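Local coordinates for CELL WALL surface anchor family protein (Streptococcus pneumoniae, PDB 2WW8) that serves as the adhesin of the pneumococcal pilus and probably helps the bacterium recognise and attach to host cells, at residues Arg697-Pro702 / Asn708-Phe713; Pro152-Pro157 / Tyr180-Pro185; Val743-Lys748 / Gly842-Asn847. All blocks are in the same frame, centred on the assembly; numbering follows the deposited sequence.

Interaction 1 (Arg697-Pro702 / Asn708-Phe713); sequences RTTLHP and NTVRDF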
loop_
_atom_site.group_PDB
_atom_site.type_symbol
_atom_site.label_atom_id
_atom_site.label_comp_id
_atom_site.label_asym_id
_atom_site.label_seq_id
_atom_site.Cartn_x
_atom_site.Cartn_y
_atom_site.Cartn_z
ATOM N N ARG A 697 -8.689 -2.895 -19.970
ATOM C CA ARG A 697 -9.390 -1.939 -19.070
ATOM C C ARG A 697 -9.960 -2.665 -17.851
ATOM O O ARG A 697 -10.887 -3.501 -17.985
ATOM C CB ARG A 697 -10.471 -1.160 -19.840
ATOM C CG ARG A 697 -11.127 -0.135 -18.884
ATOM C CD ARG A 697 -12.452 0.453 -19.351
ATOM N NE ARG A 697 -12.703 1.651 -18.539
ATOM C CZ ARG A 697 -13.773 2.434 -18.689
ATOM N NH1 ARG A 697 -14.698 2.104 -19.583
ATOM N NH2 ARG A 697 -13.930 3.532 -17.938
ATOM N N THR A 698 -9.399 -2.343 -16.678
ATOM C CA THR A 698 -9.774 -2.903 -15.388
ATOM C C THR A 698 -10.715 -2.019 -14.578
ATOM O O THR A 698 -10.380 -0.881 -14.335
ATOM C CB THR A 698 -8.506 -3.262 -14.572
ATOM O OG1 THR A 698 -7.650 -4.061 -15.393
ATOM C CG2 THR A 698 -8.871 -4.168 -13.379
ATOM N N THR A 699 -11.880 -2.506 -14.167
ATOM C CA THR A 699 -12.949 -1.610 -13.684
ATOM C C THR A 699 -13.572 -2.164 -12.421
ATOM O O THR A 699 -13.615 -3.392 -12.181
ATOM C CB THR A 699 -14.059 -1.335 -14.760
ATOM O OG1 THR A 699 -14.749 -2.558 -15.110
ATOM C CG2 THR A 699 -13.416 -0.805 -16.058
ATOM N N LEU A 700 -14.059 -1.228 -11.617
ATOM C CA LEU A 700 -14.970 -1.547 -10.533
ATOM C C LEU A 700 -16.319 -0.923 -10.875
ATOM O O LEU A 700 -16.390 0.299 -11.180
ATOM C CB LEU A 700 -14.432 -0.909 -9.240
ATOM C CG LEU A 700 -15.439 -0.904 -8.066
ATOM C CD1 LEU A 700 -15.763 -2.328 -7.628
ATOM C CD2 LEU A 700 -14.882 -0.057 -6.894
ATOM N N HIS A 701 -17.385 -1.725 -10.865
ATOM C CA HIS A 701 -18.740 -1.146 -10.866
ATOM C C HIS A 701 -19.107 -1.224 -9.379
ATOM O O HIS A 701 -19.344 -2.323 -8.900
ATOM C CB HIS A 701 -19.764 -1.971 -11.663
ATOM C CG HIS A 701 -19.599 -1.849 -13.148
ATOM N ND1 HIS A 701 -18.585 -2.477 -13.837
ATOM C CD2 HIS A 701 -20.324 -1.178 -14.077
ATOM C CE1 HIS A 701 -18.677 -2.189 -15.127
ATOM N NE2 HIS A 701 -19.740 -1.422 -15.302
ATOM N N PRO A 702 -19.162 -0.077 -8.658
ATOM C CA PRO A 702 -19.472 -0.179 -7.229
ATOM C C PRO A 702 -20.845 -0.772 -6.940
ATOM O O PRO A 702 -21.026 -1.310 -5.857
ATOM C CB PRO A 702 -19.472 1.309 -6.743
ATOM C CG PRO A 702 -18.535 1.974 -7.693
ATOM C CD PRO A 702 -18.834 1.306 -9.041
ATOM N N ASN A 708 -23.815 2.359 -15.276
ATOM C CA ASN A 708 -22.923 3.313 -15.911
ATOM C C ASN A 708 -21.967 4.016 -14.976
ATOM O O ASN A 708 -21.361 5.000 -15.409
ATOM C CB ASN A 708 -23.728 4.403 -16.624
ATOM C CG ASN A 708 -24.495 3.855 -17.814
ATOM O OD1 ASN A 708 -25.626 4.264 -18.071
ATOM N ND2 ASN A 708 -23.901 2.910 -18.532
ATOM N N THR A 709 -21.900 3.616 -13.711
ATOM C CA THR A 709 -20.868 4.121 -12.802
ATOM C C THR A 709 -19.739 3.130 -12.775
ATOM O O THR A 709 -19.905 2.031 -12.268
ATOM C CB THR A 709 -21.414 4.352 -11.378
ATOM O OG1 THR A 709 -22.474 5.285 -11.525
ATOM C CG2 THR A 709 -20.359 4.949 -10.493
ATOM N N VAL A 710 -18.615 3.515 -13.382
ATOM C CA VAL A 710 -17.485 2.671 -13.622
ATOM C C VAL A 710 -16.273 3.452 -13.134
ATOM O O VAL A 710 -16.071 4.636 -13.460
ATOM C CB VAL A 710 -17.309 2.415 -15.121
ATOM C CG1 VAL A 710 -16.453 1.202 -15.267
ATOM C CG2 VAL A 710 -18.629 2.113 -15.712
ATOM N N ARG A 711 -15.466 2.780 -12.336
ATOM C CA ARG A 711 -14.192 3.334 -11.902
ATOM C C ARG A 711 -13.017 2.463 -12.408
ATOM O O ARG A 711 -13.026 1.269 -12.159
ATOM C CB ARG A 711 -14.125 3.364 -10.362
ATOM C CG ARG A 711 -15.397 3.878 -9.607
ATOM C CD ARG A 711 -15.685 5.274 -10.068
ATOM N NE ARG A 711 -16.704 5.928 -9.252
ATOM C CZ ARG A 711 -17.520 6.856 -9.719
ATOM N NH1 ARG A 711 -17.467 7.194 -11.004
ATOM N NH2 ARG A 711 -18.413 7.427 -8.920
ATOM N N ASP A 712 -12.021 3.067 -13.057
ATOM C CA ASP A 712 -10.822 2.407 -13.535
ATOM C C ASP A 712 -9.788 2.135 -12.436
ATOM O O ASP A 712 -9.524 2.974 -11.595
ATOM C CB ASP A 712 -10.152 3.218 -14.661
ATOM C CG ASP A 712 -10.937 3.129 -15.952
ATOM O OD1 ASP A 712 -10.893 2.027 -16.536
ATOM O OD2 ASP A 712 -11.671 4.093 -16.325
ATOM N N PHE A 713 -9.196 0.952 -12.493
ATOM C CA PHE A 713 -7.971 0.630 -11.770
ATOM C C PHE A 713 -6.741 1.101 -12.570
ATOM O O PHE A 713 -6.737 1.065 -13.816
ATOM C CB PHE A 713 -7.847 -0.914 -11.664
ATOM C CG PHE A 713 -8.751 -1.523 -10.627
ATOM C CD1 PHE A 713 -10.066 -1.845 -10.924
ATOM C CD2 PHE A 713 -8.215 -1.912 -9.401
ATOM C CE1 PHE A 713 -10.875 -2.454 -9.943
ATOM C CE2 PHE A 713 -8.981 -2.513 -8.427
ATOM C CZ PHE A 713 -10.316 -2.792 -8.706
HETATM O O HOH W 1 -8.461 0.399 -16.246
#
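Arg-697 sets CG anti to its backbone N (chi1 -177°) and stays extended as far as NE, which carries NE and NH2 along to the carboxylate of Asp-712; the aspartate turns its CG anti to its own carbonyl carbon (chi1 -73°), and the two side chains run at about a right angle. The grip is side-on: Arg-697 NE reaches Asp-712 OD1 at 2.7 Å, on the syn lone pair, and NH2 reaches OD2 at 2.8 Å. Both oxygens lie close to the guanidinium plane, and both bonds are nearly straight. Beside the ion pair a water accepts from Thr-698 N and probably donates to Asp-712 OD1.

These residues belong to a beta hairpin, strands 699-701 and 711-712, in a region matching the Ig-like domain of GBS104-type tip pilins. Thr-699 and Asp-712 form a non-hydrogen-bonded antiparallel pair; Leu-700 and Arg-711 form the hydrogen-bonded one, with Leu-700 N to Arg-711 O at 2.8 Å and Arg-711 N to Leu-700 O at 2.9 Å. Phe-713 N continues the pairing to Thr-698 O at 2.9 Å.

On the face that carries Thr-699 and Asp-712, Val-710 packs CG1 against Thr-699 CB at 3.5 Å. The same methyl sits over one face of the His-701 ring, offset toward its rim. On the other face, Leu-700 CB touches Phe-713 CE1 at 3.9 Å. Phe-713 also takes Thr-698 CG2 against CD1 at 3.6 Å, and it touches Leu-189, Leu-208 and Val-210 of strands 187-196 and 203-218. Arg-711 lays CG near Pro-702 CG, bends at chi2, receives Thr-709 CG2 over the centre of one guanidinium face, and ends in a salt bridge to Glu-186.

Interaction 2 (Pro152-Pro157 / Tyr180-Pro185); sequences PDVQTP and YERVIP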
loop_
_atom_site.group_PDB
_atom_site.type_symbol
_atom_site.label_atom_id
_atom_site.label_comp_id
_atom_site.label_asym_id
_atom_site.label_seq_id
_atom_site.Cartn_x
_atom_site.Cartn_y
_atom_site.Cartn_z
ATOM N N PRO A 152 -9.086 5.910 -18.131
ATOM C CA PRO A 152 -10.106 6.203 -19.161
ATOM C C PRO A 152 -11.311 6.990 -18.630
ATOM O O PRO A 152 -11.759 7.845 -19.361
ATOM C CB PRO A 152 -10.566 4.818 -19.608
ATOM C CG PRO A 152 -9.287 3.989 -19.419
ATOM C CD PRO A 152 -8.715 4.488 -18.109
ATOM N N ASP A 153 -11.784 6.703 -17.413
ATOM C CA ASP A 153 -13.047 7.196 -16.911
ATOM C C ASP A 153 -13.091 8.736 -16.898
ATOM O O ASP A 153 -14.067 9.329 -17.346
ATOM C CB ASP A 153 -13.391 6.704 -15.507
ATOM C CG ASP A 153 -12.194 6.664 -14.513
ATOM O OD1 ASP A 153 -11.166 7.373 -14.606
ATOM O OD2 ASP A 153 -12.318 5.925 -13.526
ATOM N N VAL A 154 -12.052 9.358 -16.351
ATOM C CA VAL A 154 -12.006 10.825 -16.259
ATOM C C VAL A 154 -10.757 11.379 -16.914
ATOM O O VAL A 154 -10.537 12.586 -16.865
ATOM C CB VAL A 154 -12.185 11.361 -14.821
ATOM C CG1 VAL A 154 -13.531 10.900 -14.265
ATOM C CG2 VAL A 154 -11.006 10.881 -13.933
ATOM N N GLN A 155 -9.973 10.538 -17.581
ATOM C CA GLN A 155 -9.032 11.045 -18.565
ATOM C C GLN A 155 -7.840 11.781 -17.933
ATOM O O GLN A 155 -7.322 12.692 -18.561
ATOM C CB GLN A 155 -9.733 12.014 -19.530
ATOM C CG GLN A 155 -10.743 11.366 -20.450
ATOM C CD GLN A 155 -10.085 10.591 -21.567
ATOM O OE1 GLN A 155 -9.659 11.159 -22.580
ATOM N NE2 GLN A 155 -9.971 9.282 -21.376
ATOM N N THR A 156 -7.416 11.392 -16.731
ATOM C CA THR A 156 -6.286 12.050 -16.077
ATOM C C THR A 156 -5.027 11.160 -16.048
ATOM O O THR A 156 -5.143 9.934 -15.952
ATOM C CB THR A 156 -6.676 12.470 -14.640
ATOM O OG1 THR A 156 -6.989 11.287 -13.903
ATOM C CG2 THR A 156 -7.876 13.449 -14.612
ATOM N N PRO A 157 -3.815 11.754 -16.186
ATOM C CA PRO A 157 -2.571 10.953 -16.233
ATOM C C PRO A 157 -2.214 10.348 -14.882
ATOM O O PRO A 157 -2.550 10.899 -13.842
ATOM C CB PRO A 157 -1.481 11.953 -16.674
ATOM C CG PRO A 157 -2.038 13.322 -16.223
ATOM C CD PRO A 157 -3.571 13.203 -16.326
ATOM N N TYR A 180 -0.324 3.264 -6.475
ATOM C CA TYR A 180 -0.952 2.116 -7.080
ATOM C C TYR A 180 -2.351 2.076 -6.473
ATOM O O TYR A 180 -3.206 1.397 -6.999
ATOM C CB TYR A 180 -0.145 0.814 -6.896
ATOM C CG TYR A 180 -0.044 0.243 -5.496
ATOM C CD1 TYR A 180 1.002 0.603 -4.644
ATOM C CD2 TYR A 180 -1.018 -0.665 -5.032
ATOM C CE1 TYR A 180 1.099 0.057 -3.352
ATOM C CE2 TYR A 180 -0.985 -1.181 -3.722
ATOM C CZ TYR A 180 0.096 -0.811 -2.903
ATOM O OH TYR A 180 0.145 -1.328 -1.643
ATOM N N GLU A 181 -2.564 2.809 -5.387
ATOM C CA GLU A 181 -3.877 2.971 -4.802
ATOM C C GLU A 181 -4.542 4.309 -5.194
ATOM O O GLU A 181 -3.938 5.377 -5.070
ATOM C CB GLU A 181 -3.742 2.788 -3.293
ATOM C CG GLU A 181 -5.076 3.023 -2.564
ATOM C CD GLU A 181 -5.021 2.529 -1.099
ATOM O OE1 GLU A 181 -4.667 3.333 -0.204
ATOM O OE2 GLU A 181 -5.316 1.330 -0.842
ATOM N N ARG A 182 -5.777 4.237 -5.679
ATOM C CA ARG A 182 -6.546 5.373 -6.147
ATOM C C ARG A 182 -7.718 5.665 -5.197
ATOM O O ARG A 182 -8.546 4.785 -4.895
ATOM C CB ARG A 182 -7.078 5.046 -7.560
ATOM C CG ARG A 182 -7.702 6.234 -8.294
ATOM C CD ARG A 182 -8.424 5.728 -9.556
ATOM N NE ARG A 182 -8.730 6.887 -10.419
ATOM C CZ ARG A 182 -9.588 6.872 -11.440
ATOM N NH1 ARG A 182 -10.280 5.773 -11.677
ATOM N NH2 ARG A 182 -9.803 7.958 -12.172
ATOM N N VAL A 183 -7.849 6.929 -4.793
ATOM C CA VAL A 183 -9.041 7.384 -4.079
ATOM C C VAL A 183 -10.217 7.548 -5.058
ATOM O O VAL A 183 -10.076 8.220 -6.089
ATOM C CB VAL A 183 -8.770 8.710 -3.340
ATOM C CG1 VAL A 183 -9.971 9.114 -2.506
ATOM C CG2 VAL A 183 -7.496 8.556 -2.430
ATOM N N ILE A 184 -11.372 6.978 -4.712
ATOM C CA ILE A 184 -12.585 7.184 -5.453
ATOM C C ILE A 184 -13.734 7.573 -4.538
ATOM O O ILE A 184 -13.626 7.434 -3.305
ATOM C CB ILE A 184 -12.977 5.906 -6.264
ATOM C CG1 ILE A 184 -13.084 4.687 -5.334
ATOM C CG2 ILE A 184 -12.040 5.750 -7.371
ATOM C CD1 ILE A 184 -13.646 3.414 -5.995
ATOM N N PRO A 185 -14.836 8.076 -5.118
ATOM C CA PRO A 185 -15.921 8.541 -4.229
ATOM C C PRO A 185 -16.423 7.386 -3.367
ATOM O O PRO A 185 -16.837 7.623 -2.268
ATOM C CB PRO A 185 -17.020 8.972 -5.223
ATOM C CG PRO A 185 -16.253 9.500 -6.388
ATOM C CD PRO A 185 -15.107 8.423 -6.528
HETATM O O HOH W 2 -8.436 10.416 -11.483
#
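Asp-153 and Arg-182 come from opposite directions, the carboxylate meeting the guanidinium at its edge, and their ion pair is the tight part of this contact. Arg-182, extended from CG to NE, presents its end: NH1 donates to Asp-153 OD2 at 2.8 Å and NH2 to OD1 at 2.9 Å, one nitrogen to each oxygen. OD2 is used on its syn lone pair; OD1 is met on the syn side too, but somewhat out of the carboxylate plane, in keeping with the 31° between the two flat groups. With chi1 at 40°, Asp-153 keeps its carboxylate close to the loop backbone, where OD1 also accepts from Val-154 N at 2.8 Å, on its anti side.

Beyond this pair the contact thins out among exposed residues. Val-154 CG2 lies 3.6 Å from Arg-182 NH2, at the edge of the guanidinium, and a water links NH2 to Thr-156 OG1. The loop 152-157, between strands 148-150 and 157-162, is thus fastened to strand 171-184 mainly through one arginine.

Tyr-151 adds a cation-pi contact to that arginine. Asp-153 OD2 and Arg-182 NH1 also bond to Asp-712 N and O, respectively, so the paired charges satisfy a backbone edge as well. With two oxygens each gripped by more than one donor, the carboxylate probably remains ionised and its rotation is well fixed.

Interaction 3 (Val743-Lys748 / Gly842-Asn847); sequences VNKNDK and GYEFTN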
loop_
_atom_site.group_PDB
_atom_site.type_symbol
_atom_site.label_atom_id
_atom_site.label_comp_id
_atom_site.label_asym_id
_atom_site.label_seq_id
_atom_site.Cartn_x
_atom_site.Cartn_y
_atom_site.Cartn_z
ATOM N N VAL A 743 56.312 -33.944 -69.427
ATOM C CA VAL A 743 56.125 -33.949 -70.879
ATOM C C VAL A 743 57.437 -33.986 -71.664
ATOM O O VAL A 743 58.510 -33.619 -71.165
ATOM C CB VAL A 743 55.317 -32.701 -71.408
ATOM C CG1 VAL A 743 53.966 -32.575 -70.706
ATOM C CG2 VAL A 743 56.154 -31.402 -71.278
ATOM N N ASN A 744 57.303 -34.393 -72.925
ATOM C CA ASN A 744 58.325 -34.174 -73.916
ATOM C C ASN A 744 58.559 -32.654 -74.117
ATOM O O ASN A 744 57.585 -31.932 -74.366
ATOM C CB ASN A 744 57.844 -34.846 -75.207
ATOM C CG ASN A 744 58.885 -34.803 -76.308
ATOM O OD1 ASN A 744 59.495 -33.781 -76.589
ATOM N ND2 ASN A 744 59.092 -35.937 -76.934
ATOM N N LYS A 745 59.824 -32.220 -74.053
ATOM C CA LYS A 745 60.250 -30.814 -74.205
ATOM C C LYS A 745 59.764 -30.275 -75.556
ATOM O O LYS A 745 59.221 -29.198 -75.613
ATOM C CB LYS A 745 61.793 -30.694 -74.214
ATOM C CG LYS A 745 62.290 -29.256 -74.217
ATOM C CD LYS A 745 63.777 -29.179 -74.512
ATOM C CE LYS A 745 64.407 -27.767 -74.301
ATOM N NZ LYS A 745 63.714 -27.045 -73.191
ATOM N N ASN A 746 59.936 -31.051 -76.620
ATOM C CA ASN A 746 59.623 -30.624 -77.991
ATOM C C ASN A 746 58.166 -30.531 -78.441
ATOM O O ASN A 746 57.841 -29.602 -79.172
ATOM C CB ASN A 746 60.441 -31.457 -78.984
ATOM C CG ASN A 746 61.923 -31.338 -78.707
ATOM O OD1 ASN A 746 62.409 -30.292 -78.259
ATOM N ND2 ASN A 746 62.644 -32.410 -78.936
ATOM N N ASP A 747 57.307 -31.458 -78.019
ATOM C CA ASP A 747 55.922 -31.489 -78.502
ATOM C C ASP A 747 54.919 -31.413 -77.361
ATOM O O ASP A 747 53.726 -31.497 -77.577
ATOM C CB ASP A 747 55.635 -32.680 -79.429
ATOM C CG ASP A 747 55.781 -34.041 -78.732
ATOM O OD1 ASP A 747 55.692 -34.135 -77.481
ATOM O OD2 ASP A 747 55.976 -35.046 -79.460
ATOM N N LYS A 748 55.431 -31.274 -76.142
ATOM C CA LYS A 748 54.616 -31.123 -74.943
ATOM C C LYS A 748 53.605 -32.235 -74.772
ATOM O O LYS A 748 52.611 -32.032 -74.089
ATOM C CB LYS A 748 53.971 -29.723 -74.869
ATOM C CG LYS A 748 54.962 -28.542 -75.048
ATOM C CD LYS A 748 56.176 -28.636 -74.101
ATOM C CE LYS A 748 56.959 -27.328 -73.810
ATOM N NZ LYS A 748 57.688 -26.767 -75.006
ATOM N N GLY A 842 63.257 -29.418 -67.335
ATOM C CA GLY A 842 62.960 -28.000 -67.058
ATOM C C GLY A 842 61.581 -27.889 -66.456
ATOM O O GLY A 842 60.824 -28.896 -66.458
ATOM N N TYR A 843 61.309 -26.703 -65.905
ATOM C CA TYR A 843 60.002 -26.358 -65.358
ATOM C C TYR A 843 59.457 -25.278 -66.292
ATOM O O TYR A 843 60.216 -24.396 -66.716
ATOM C CB TYR A 843 60.092 -25.782 -63.930
ATOM C CG TYR A 843 58.816 -25.063 -63.514
ATOM C CD1 TYR A 843 57.669 -25.787 -63.159
ATOM C CD2 TYR A 843 58.748 -23.667 -63.487
ATOM C CE1 TYR A 843 56.486 -25.165 -62.786
ATOM C CE2 TYR A 843 57.553 -23.020 -63.131
ATOM C CZ TYR A 843 56.425 -23.779 -62.767
ATOM O OH TYR A 843 55.257 -23.144 -62.404
ATOM N N GLU A 844 58.159 -25.344 -66.589
ATOM C CA GLU A 844 57.483 -24.285 -67.355
ATOM C C GLU A 844 56.063 -24.167 -66.798
ATOM O O GLU A 844 55.452 -25.118 -66.275
ATOM C CB GLU A 844 57.478 -24.492 -68.894
ATOM C CG GLU A 844 58.862 -24.800 -69.613
ATOM C CD GLU A 844 58.789 -25.120 -71.138
ATOM O OE1 GLU A 844 57.806 -24.711 -71.822
ATOM O OE2 GLU A 844 59.755 -25.717 -71.707
ATOM N N PHE A 845 55.561 -22.947 -66.913
ATOM C CA PHE A 845 54.242 -22.587 -66.419
ATOM C C PHE A 845 53.477 -22.052 -67.630
ATOM O O PHE A 845 53.788 -20.949 -68.095
ATOM C CB PHE A 845 54.333 -21.463 -65.400
ATOM C CG PHE A 845 53.006 -21.139 -64.775
ATOM C CD1 PHE A 845 52.258 -22.140 -64.158
ATOM C CD2 PHE A 845 52.512 -19.841 -64.772
ATOM C CE1 PHE A 845 51.027 -21.863 -63.574
ATOM C CE2 PHE A 845 51.272 -19.539 -64.169
ATOM C CZ PHE A 845 50.527 -20.555 -63.578
ATOM N N THR A 846 52.527 -22.826 -68.157
ATOM C CA THR A 846 51.916 -22.449 -69.439
ATOM C C THR A 846 50.436 -22.711 -69.414
ATOM O O THR A 846 50.008 -23.834 -69.128
ATOM C CB THR A 846 52.451 -23.298 -70.608
ATOM O OG1 THR A 846 53.856 -23.083 -70.688
ATOM C CG2 THR A 846 51.729 -22.964 -71.931
ATOM N N ASN A 847 49.695 -21.671 -69.775
ATOM C CA ASN A 847 48.252 -21.805 -69.925
ATOM C C ASN A 847 47.718 -22.453 -68.622
ATOM O O ASN A 847 47.062 -23.490 -68.667
ATOM C CB ASN A 847 47.948 -22.599 -71.211
ATOM C CG ASN A 847 48.072 -21.737 -72.481
ATOM O OD1 ASN A 847 48.436 -20.561 -72.429
ATOM N ND2 ASN A 847 47.748 -22.320 -73.619
HETATM O O HOH W 3 59.692 -25.137 -74.060
#
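In the C-terminal domain, which matches the prealbumin-like (transthyretin-clan) family, this contact joins the turn leaving strand 736-744 to the edge strand 841-846 of the same sheet. Strand 849-854 runs between the two, so the segments meet through long side chains and not through their backbones. An Asx turn opens the bend: Asn-744 OD1 accepts from Asn-746 N at 2.8 Å, in the carbonyl plane.

Lys-748 and Glu-844 carry the contact, crossing at about a right angle. The closest approach is by the methylene Lys-748 CE, 3.4 Å from Glu-844 OE1. The ammonium stands farther back, NZ to OE1 3.8 Å, a long salt bridge. Bends at chi2 and chi4 (-52° and -67°) curl the lysine chain, and NZ turns back to donate to Lys-745 O at 2.9 Å, nearly in line with that C=O bond. One nitrogen therefore serves both its own turn and the acid of the edge strand. It also donates to a water at 2.8 Å from Lys-748 NZ, whose approach to Glu-844 OE2 is implausibly short, which leaves a water bridge doubtful.

Glu-844, extended beyond CG, also touches Thr-853 of the intervening strand. Another positive group probably still favours its charged form, though too far off for a salt bridge: Lys-745 NZ lies 4.4 Å from Glu-844 OE2.

In the fold
Interactions 1 and 2 are neighbours, with centres 10 Å apart, and they share Asp-712: the arginine of interaction 1 grips its side chain, while the ion pair of interaction 2 reaches its backbone, so the loop 152-157 and strand 171-184 both dock on the outer strand of the hairpin. Interaction 1 is partly buried and mixes backbone pairing, apolar packing and an ion pair. Interaction 2 lies at the surface and is dominated by one ion pair, with little apolar contact. Interaction 3, about 97 Å from interaction 1 between centres, belongs to a separate domain far along the elongated chain. Also a surface contact, it has a long salt bridge and a more distant second lysine in place of the paired grips.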